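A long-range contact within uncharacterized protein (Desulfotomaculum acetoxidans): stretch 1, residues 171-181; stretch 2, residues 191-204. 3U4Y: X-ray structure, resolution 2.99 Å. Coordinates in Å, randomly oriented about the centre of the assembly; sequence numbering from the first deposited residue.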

ATOM      1  N   PHE A 171       5.072   8.816 -17.276  1.00 12.92           N
ATOM      2  CA  PHE A 171       3.785   8.728 -17.964  1.00 18.25           C
ATOM      3  C   PHE A 171       2.747   9.575 -17.256  1.00 24.40           C
ATOM      4  O   PHE A 171       2.680   9.569 -16.026  1.00 25.44           O
ATOM      5  CB  PHE A 171       3.276   7.281 -17.968  1.00 11.94           C
ATOM      6  CG  PHE A 171       4.299   6.284 -18.387  1.00 24.71           C
ATOM      7  CD1 PHE A 171       4.621   6.125 -19.714  1.00 39.75           C
ATOM      8  CD2 PHE A 171       4.941   5.498 -17.450  1.00 29.63           C
ATOM      9  CE1 PHE A 171       5.575   5.201 -20.095  1.00 48.83           C
ATOM     10  CE2 PHE A 171       5.894   4.570 -17.831  1.00 30.90           C
ATOM     11  CZ  PHE A 171       6.209   4.422 -19.147  1.00 40.25           C
ATOM     12  N   ILE A 172       1.907  10.272 -18.020  1.00 18.27           N
ATOM     13  CA  ILE A 172       0.895  11.127 -17.407  1.00 25.12           C
ATOM     14  C   ILE A 172       0.079  10.296 -16.439  1.00 21.52           C
ATOM     15  O   ILE A 172      -0.157   9.115 -16.697  1.00 22.53           O
ATOM     16  CB  ILE A 172      -0.073  11.746 -18.434  1.00 35.43           C
ATOM     17  CG1 ILE A 172       0.693  12.379 -19.581  1.00 33.81           C
ATOM     18  CG2 ILE A 172      -0.920  12.818 -17.761  1.00 38.83           C
ATOM     19  CD1 ILE A 172       1.590  13.478 -19.123  1.00 33.45           C
ATOM     20  N   SER A 173      -0.366  10.906 -15.343  1.00 12.38           N
ATOM     21  CA  SER A 173      -1.137  10.185 -14.325  1.00 22.13           C
ATOM     22  C   SER A 173      -2.640  10.346 -14.510  1.00 28.78           C
ATOM     23  O   SER A 173      -3.429   9.777 -13.764  1.00 25.67           O
ATOM     24  CB  SER A 173      -0.722  10.603 -12.895  1.00 27.97           C
ATOM     25  OG  SER A 173      -1.152  11.917 -12.535  1.00 24.24           O
ATOM     26  N   GLY A 174      -3.036  11.130 -15.500  1.00 35.52           N
ATOM     27  CA  GLY A 174      -4.442  11.414 -15.680  1.00 46.13           C
ATOM     28  C   GLY A 174      -4.791  12.768 -15.115  1.00 53.15           C
ATOM     29  O   GLY A 174      -4.917  13.740 -15.855  1.00 59.24           O
ATOM     30  N   GLY A 175      -4.944  12.831 -13.799  1.00 51.20           N
ATOM     31  CA  GLY A 175      -5.137  14.097 -13.114  1.00 45.97           C
ATOM     32  C   GLY A 175      -3.878  14.595 -12.425  1.00 33.19           C
ATOM     33  O   GLY A 175      -2.760  14.181 -12.726  1.00 36.28           O
ATOM     34  N   THR A 176      -4.055  15.484 -11.467  1.00 26.35           N
ATOM     35  CA  THR A 176      -2.899  16.171 -10.927  1.00 29.91           C
ATOM     36  C   THR A 176      -2.607  15.777  -9.482  1.00 32.21           C
ATOM     37  O   THR A 176      -3.522  15.501  -8.706  1.00 34.16           O
ATOM     38  CB  THR A 176      -3.015  17.723 -11.152  1.00 39.01           C
ATOM     39  OG1 THR A 176      -2.878  18.424  -9.919  1.00 17.16           O
ATOM     40  CG2 THR A 176      -4.361  18.087 -11.780  1.00 48.98           C
ATOM     41  N   ARG A 177      -1.319  15.730  -9.144  1.00 32.40           N
ATOM     42  CA  ARG A 177      -0.857  15.296  -7.824  1.00 27.65           C
ATOM     43  C   ARG A 177      -1.010  13.775  -7.600  1.00 20.44           C
ATOM     44  O   ARG A 177      -1.654  13.331  -6.642  1.00  9.71           O
ATOM     45  CB  ARG A 177      -1.554  16.099  -6.714  1.00 21.36           C
ATOM     46  CG  ARG A 177      -0.876  16.005  -5.348  1.00 21.70           C
ATOM     47  CD  ARG A 177       0.379  16.848  -5.263  1.00 22.79           C
ATOM     48  NE  ARG A 177       0.081  18.253  -5.525  1.00 32.15           N
ATOM     49  CZ  ARG A 177       0.334  18.876  -6.674  1.00 31.19           C
ATOM     50  NH1 ARG A 177       0.002  20.147  -6.819  1.00 25.09           N
ATOM     51  NH2 ARG A 177       0.913  18.235  -7.680  1.00 31.79           N
ATOM     52  N   PRO A 178      -0.397  12.970  -8.481  1.00 22.35           N
ATOM     53  CA  PRO A 178      -0.526  11.522  -8.333  1.00 24.62           C
ATOM     54  C   PRO A 178       0.011  11.143  -6.961  1.00 36.99           C
ATOM     55  O   PRO A 178       1.057  11.675  -6.571  1.00 35.95           O
ATOM     56  CB  PRO A 178       0.392  10.968  -9.417  1.00 21.74           C
ATOM     57  CG  PRO A 178       0.872  12.140 -10.212  1.00 19.39           C
ATOM     58  CD  PRO A 178       0.693  13.344  -9.392  1.00 22.04           C
ATOM     59  N   PHE A 179      -0.679  10.255  -6.245  1.00 38.24           N
ATOM     60  CA  PHE A 179      -0.349   9.975  -4.842  1.00 34.45           C
ATOM     61  C   PHE A 179      -0.146   8.494  -4.487  1.00 26.74           C
ATOM     62  O   PHE A 179       0.834   8.163  -3.850  1.00 23.41           O
ATOM     63  CB  PHE A 179      -1.385  10.611  -3.911  1.00 41.03           C
ATOM     64  CG  PHE A 179      -1.082  10.437  -2.446  1.00 47.33           C
ATOM     65  CD1 PHE A 179      -0.045  11.125  -1.850  1.00 43.27           C
ATOM     66  CD2 PHE A 179      -1.857   9.602  -1.658  1.00 59.22           C
ATOM     67  CE1 PHE A 179       0.226  10.973  -0.493  1.00 53.00           C
ATOM     68  CE2 PHE A 179      -1.590   9.446  -0.297  1.00 61.72           C
ATOM     69  CZ  PHE A 179      -0.546  10.131   0.285  1.00 54.98           C
ATOM     70  N   ASN A 180      -1.063   7.614  -4.884  1.00 25.86           N
ATOM     71  CA  ASN A 180      -0.899   6.182  -4.650  1.00 25.50           C
ATOM     72  C   ASN A 180      -1.147   5.375  -5.926  1.00 29.04           C
ATOM     73  O   ASN A 180      -1.906   5.803  -6.778  1.00 39.12           O
ATOM     74  CB  ASN A 180      -1.825   5.715  -3.523  1.00 24.80           C
ATOM     75  CG  ASN A 180      -1.344   4.428  -2.866  1.00 54.02           C
ATOM     76  OD1 ASN A 180      -0.247   3.919  -3.157  1.00 61.31           O
ATOM     77  ND2 ASN A 180      -2.152   3.901  -1.963  1.00 65.26           N
ATOM     78  N   ILE A 181      -0.502   4.220  -6.062  1.00 23.23           N
ATOM     79  CA  ILE A 181      -0.686   3.362  -7.233  1.00 19.71           C
ATOM     80  C   ILE A 181      -1.057   1.985  -6.752  1.00 27.17           C
ATOM     81  O   ILE A 181      -0.647   1.577  -5.673  1.00 41.71           O
ATOM     82  CB  ILE A 181       0.607   3.145  -8.033  1.00 17.51           C
ATOM     83  CG1 ILE A 181       1.383   4.417  -8.230  1.00 22.28           C
ATOM     84  CG2 ILE A 181       0.316   2.609  -9.381  1.00 12.04           C
ATOM     85  CD1 ILE A 181       2.770   4.108  -8.680  1.00 26.37           C
ATOM     86  N   PHE A 191      -3.637   1.546 -11.430  1.00 12.11           N
ATOM     87  CA  PHE A 191      -4.454   2.724 -11.148  1.00 26.28           C
ATOM     88  C   PHE A 191      -3.733   3.784 -10.313  1.00 32.40           C
ATOM     89  O   PHE A 191      -3.280   3.494  -9.208  1.00 37.89           O
ATOM     90  CB  PHE A 191      -5.700   2.318 -10.394  1.00 23.41           C
ATOM     91  CG  PHE A 191      -6.506   1.250 -11.063  1.00 22.51           C
ATOM     92  CD1 PHE A 191      -7.228   1.523 -12.219  1.00 31.85           C
ATOM     93  CD2 PHE A 191      -6.613  -0.004 -10.496  1.00 32.49           C
ATOM     94  CE1 PHE A 191      -8.013   0.557 -12.828  1.00 32.61           C
ATOM     95  CE2 PHE A 191      -7.397  -0.990 -11.089  1.00 42.41           C
ATOM     96  CZ  PHE A 191      -8.097  -0.705 -12.264  1.00 41.83           C
ATOM     97  N   VAL A 192      -3.646   5.012 -10.829  1.00 27.29           N
ATOM     98  CA  VAL A 192      -3.053   6.117 -10.071  1.00 20.70           C
ATOM     99  C   VAL A 192      -4.092   7.041  -9.457  1.00 19.91           C
ATOM    100  O   VAL A 192      -4.917   7.607 -10.162  1.00 26.31           O
ATOM    101  CB  VAL A 192      -2.138   6.979 -10.910  1.00  9.97           C
ATOM    102  CG1 VAL A 192      -1.353   7.898 -10.007  1.00  9.85           C
ATOM    103  CG2 VAL A 192      -1.208   6.128 -11.695  1.00 15.94           C
ATOM    104  N   ALA A 193      -4.057   7.179  -8.137  1.00 16.17           N
ATOM    105  CA  ALA A 193      -4.906   8.132  -7.447  1.00 28.17           C
ATOM    106  C   ALA A 193      -4.309   9.524  -7.600  1.00 33.89           C
ATOM    107  O   ALA A 193      -3.166   9.775  -7.204  1.00 30.91           O
ATOM    108  CB  ALA A 193      -5.013   7.775  -5.993  1.00 34.47           C
ATOM    109  N   ASN A 194      -5.087  10.416  -8.199  1.00 27.43           N
ATOM    110  CA  ASN A 194      -4.678  11.786  -8.403  1.00 16.79           C
ATOM    111  C   ASN A 194      -5.376  12.613  -7.356  1.00 26.22           C
ATOM    112  O   ASN A 194      -6.599  12.744  -7.352  1.00 23.56           O
ATOM    113  CB  ASN A 194      -5.074  12.227  -9.789  1.00 13.48           C
ATOM    114  CG  ASN A 194      -4.378  11.425 -10.878  1.00 16.09           C
ATOM    115  OD1 ASN A 194      -3.148  11.360 -10.940  1.00 18.65           O
ATOM    116  ND2 ASN A 194      -5.166  10.834 -11.758  1.00 17.75           N
ATOM    117  N   LEU A 195      -4.582  13.142  -6.438  1.00 30.87           N
ATOM    118  CA  LEU A 195      -5.113  13.651  -5.185  1.00 29.37           C
ATOM    119  C   LEU A 195      -5.837  14.995  -5.323  1.00 25.94           C
ATOM    120  O   LEU A 195      -6.893  15.199  -4.724  1.00 27.08           O
ATOM    121  CB  LEU A 195      -4.006  13.687  -4.128  1.00 27.56           C
ATOM    122  CG  LEU A 195      -4.356  13.949  -2.657  1.00 35.20           C
ATOM    123  CD1 LEU A 195      -5.642  13.276  -2.228  1.00 42.75           C
ATOM    124  CD2 LEU A 195      -3.222  13.478  -1.794  1.00 32.48           C
ATOM    125  N   ILE A 196      -5.298  15.917  -6.106  1.00 17.94           N
ATOM    126  CA  ILE A 196      -6.069  17.126  -6.335  1.00 30.29           C
ATOM    127  C   ILE A 196      -6.915  17.020  -7.599  1.00 33.24           C
ATOM    128  O   ILE A 196      -8.005  17.571  -7.650  1.00 35.20           O
ATOM    129  CB  ILE A 196      -5.232  18.423  -6.316  1.00 34.02           C
ATOM    130  CG1 ILE A 196      -4.089  18.343  -7.307  1.00 44.83           C
ATOM    131  CG2 ILE A 196      -4.693  18.700  -4.928  1.00 10.19           C
ATOM    132  CD1 ILE A 196      -3.386  19.668  -7.486  1.00 49.17           C
ATOM    133  N   GLY A 197      -6.423  16.289  -8.599  1.00 32.80           N
ATOM    134  CA  GLY A 197      -7.182  16.013  -9.807  1.00 17.19           C
ATOM    135  C   GLY A 197      -8.502  15.343  -9.472  1.00 28.27           C
ATOM    136  O   GLY A 197      -9.460  15.429 -10.239  1.00 32.06           O
ATOM    137  N   ASN A 198      -8.563  14.681  -8.317  1.00 30.94           N
ATOM    138  CA  ASN A 198      -9.774  13.970  -7.899  1.00 20.51           C
ATOM    139  C   ASN A 198     -10.226  12.990  -8.960  1.00 29.48           C
ATOM    140  O   ASN A 198     -11.350  13.046  -9.437  1.00 36.21           O
ATOM    141  CB  ASN A 198     -10.889  14.952  -7.641  1.00 17.67           C
ATOM    142  CG  ASN A 198     -10.811  15.557  -6.296  1.00 31.30           C
ATOM    143  OD1 ASN A 198     -10.076  15.087  -5.431  1.00 55.70           O
ATOM    144  ND2 ASN A 198     -11.591  16.596  -6.084  1.00 22.69           N
ATOM    145  N   SER A 199      -9.327  12.089  -9.314  1.00 36.79           N
ATOM    146  CA  SER A 199      -9.516  11.184 -10.423  1.00 21.29           C
ATOM    147  C   SER A 199      -8.587   9.987 -10.252  1.00 26.47           C
ATOM    148  O   SER A 199      -7.490  10.094  -9.699  1.00 26.95           O
ATOM    149  CB  SER A 199      -9.151  11.888 -11.719  1.00 14.65           C
ATOM    150  OG  SER A 199      -7.738  11.955 -11.876  1.00 11.19           O
ATOM    151  N   ILE A 200      -9.029   8.842 -10.735  1.00 25.81           N
ATOM    152  CA  ILE A 200      -8.145   7.712 -10.857  1.00 18.92           C
ATOM    153  C   ILE A 200      -7.635   7.684 -12.292  1.00 16.94           C
ATOM    154  O   ILE A 200      -8.397   7.866 -13.234  1.00 22.54           O
ATOM    155  CB  ILE A 200      -8.863   6.382 -10.503  1.00 34.95           C
ATOM    156  CG1 ILE A 200      -8.946   6.203  -8.991  1.00 29.90           C
ATOM    157  CG2 ILE A 200      -8.088   5.193 -11.036  1.00 37.10           C
ATOM    158  CD1 ILE A 200      -9.798   7.188  -8.304  1.00 22.01           C
ATOM    159  N   GLY A 201      -6.338   7.479 -12.455  1.00 19.64           N
ATOM    160  CA  GLY A 201      -5.783   7.230 -13.767  1.00 29.18           C
ATOM    161  C   GLY A 201      -5.713   5.733 -13.977  1.00 36.00           C
ATOM    162  O   GLY A 201      -5.627   4.970 -13.019  1.00 39.37           O
ATOM    163  N   ILE A 202      -5.748   5.318 -15.234  1.00 30.78           N
ATOM    164  CA  ILE A 202      -5.706   3.912 -15.586  1.00 24.09           C
ATOM    165  C   ILE A 202      -4.644   3.687 -16.643  1.00 24.72           C
ATOM    166  O   ILE A 202      -4.700   4.283 -17.714  1.00 25.99           O
ATOM    167  CB  ILE A 202      -7.027   3.485 -16.173  1.00 11.02           C
ATOM    168  CG1 ILE A 202      -8.149   3.758 -15.179  1.00 20.22           C
ATOM    169  CG2 ILE A 202      -6.978   2.045 -16.559  1.00 23.34           C
ATOM    170  CD1 ILE A 202      -9.515   3.423 -15.721  1.00 26.34           C
ATOM    171  N   LEU A 203      -3.673   2.831 -16.349  1.00 22.69           N
ATOM    172  CA  LEU A 203      -2.549   2.650 -17.252  1.00 25.06           C
ATOM    173  C   LEU A 203      -2.493   1.245 -17.789  1.00 30.70           C
ATOM    174  O   LEU A 203      -2.788   0.298 -17.061  1.00 33.65           O
ATOM    175  CB  LEU A 203      -1.241   2.943 -16.540  1.00 27.13           C
ATOM    176  CG  LEU A 203      -0.710   4.357 -16.488  1.00 19.43           C
ATOM    177  CD1 LEU A 203      -1.844   5.294 -16.224  1.00 50.68           C
ATOM    178  CD2 LEU A 203       0.261   4.378 -15.362  1.00 16.29           C
ATOM    179  N   GLU A 204      -2.099   1.133 -19.061  1.00 29.33           N
ATOM    180  CA  GLU A 204      -1.913  -0.141 -19.735  1.00 34.87           C
ATOM    181  C   GLU A 204      -0.504  -0.611 -19.446  1.00 40.62           C
ATOM    182  O   GLU A 204       0.474   0.010 -19.869  1.00 48.05           O
ATOM    183  CB  GLU A 204      -2.114   0.007 -21.245  1.00 55.96           C
ATOM    184  CG  GLU A 204      -3.533  -0.289 -21.756  1.00 77.03           C
ATOM    185  CD  GLU A 204      -3.696  -1.707 -22.330  1.00 93.41           C
ATOM    186  OE1 GLU A 204      -2.727  -2.506 -22.250  1.00102.37           O
ATOM    187  OE2 GLU A 204      -4.795  -2.020 -22.863  1.00 86.09           O
TER

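The two stretches belong to one chain and bury 787 Å² between them. Strand 178-181 runs antiparallel to strand 191-194, with 146° between their directions. The loop 173-177, ahead of strand 178-181, lies against the turn that joins strand 191-194 to strand 199-204.

Backbone hydrogen bonds tie the strands together. Phe179 N donates to Ala193 O at 2.7 Å, and Ala193 N donates to Asn180 O at 2.9 Å. Leu195 N donates to Arg177 O at 2.9 Å, nearly straight, which carries the pairing past the end of strand 191-194. Beyond it, Thr176 O accepts from two successive amides of the turn. Gly197 N lies 3.0 Å from Thr176 O with good geometry; Ile196 N lies 3.2 Å from Thr176 O and is more bent. Residues 195-197 have helical backbone angles, and the amides of Ile196 and Gly197 converge on Thr176 O.

CA-H...O contacts fill in between these bonds. Pro178 CA sits 3.4 Å from Ala193 O, and Ile181 CA sits 3.3 Å from Phe191 O. Such short contacts are usual between antiparallel strands.

Asn194 provides the main polar side-chain link. Its ND2 donates to Ser173 O at 2.9 Å, while Ser173 OG donates to Asn194 OD1 at 2.6 Å. The amide thus uses both its donor and its acceptor on one residue of the loop. Asn194 ND2 also donates to Ser199 OG at 2.8 Å, so the same side chain braces its own hairpin. Gly175 N is only 2.9 Å from Asn194 ND2, but both are donors and no bond forms.

Apolar contacts back up the bonds. On the face shared by Pro178, Ile181, Val192 and Asn194, Pro178 CB packs 3.6 Å from Val192 CG1. Ile181 CG2 is more distant, 4.5 Å from Val192 CG2. Elsewhere, Leu195 CD2 lies over the face of the Phe179 ring, 4.1 Å from its centroid, a CH-pi contact. Ile196 CD1 covers one face of the Arg177 guanidinium, and Arg177 CB approaches Ile196 CG1 to 3.4 Å.

Glycines permit a close backbone approach at the turn. Gly175 CA and Gly197 CA are 4.3 Å apart. A CB on Gly197 would clash with Thr176 N and Gly175 CA; one on Gly175 would clash with Ser199 OG. At Gly201, a CB would run into Ser173 O, which instead meets Gly201 CA at 3.5 Å in a CA-H...O contact. Gly174 has backbone angles that by themselves call for glycine.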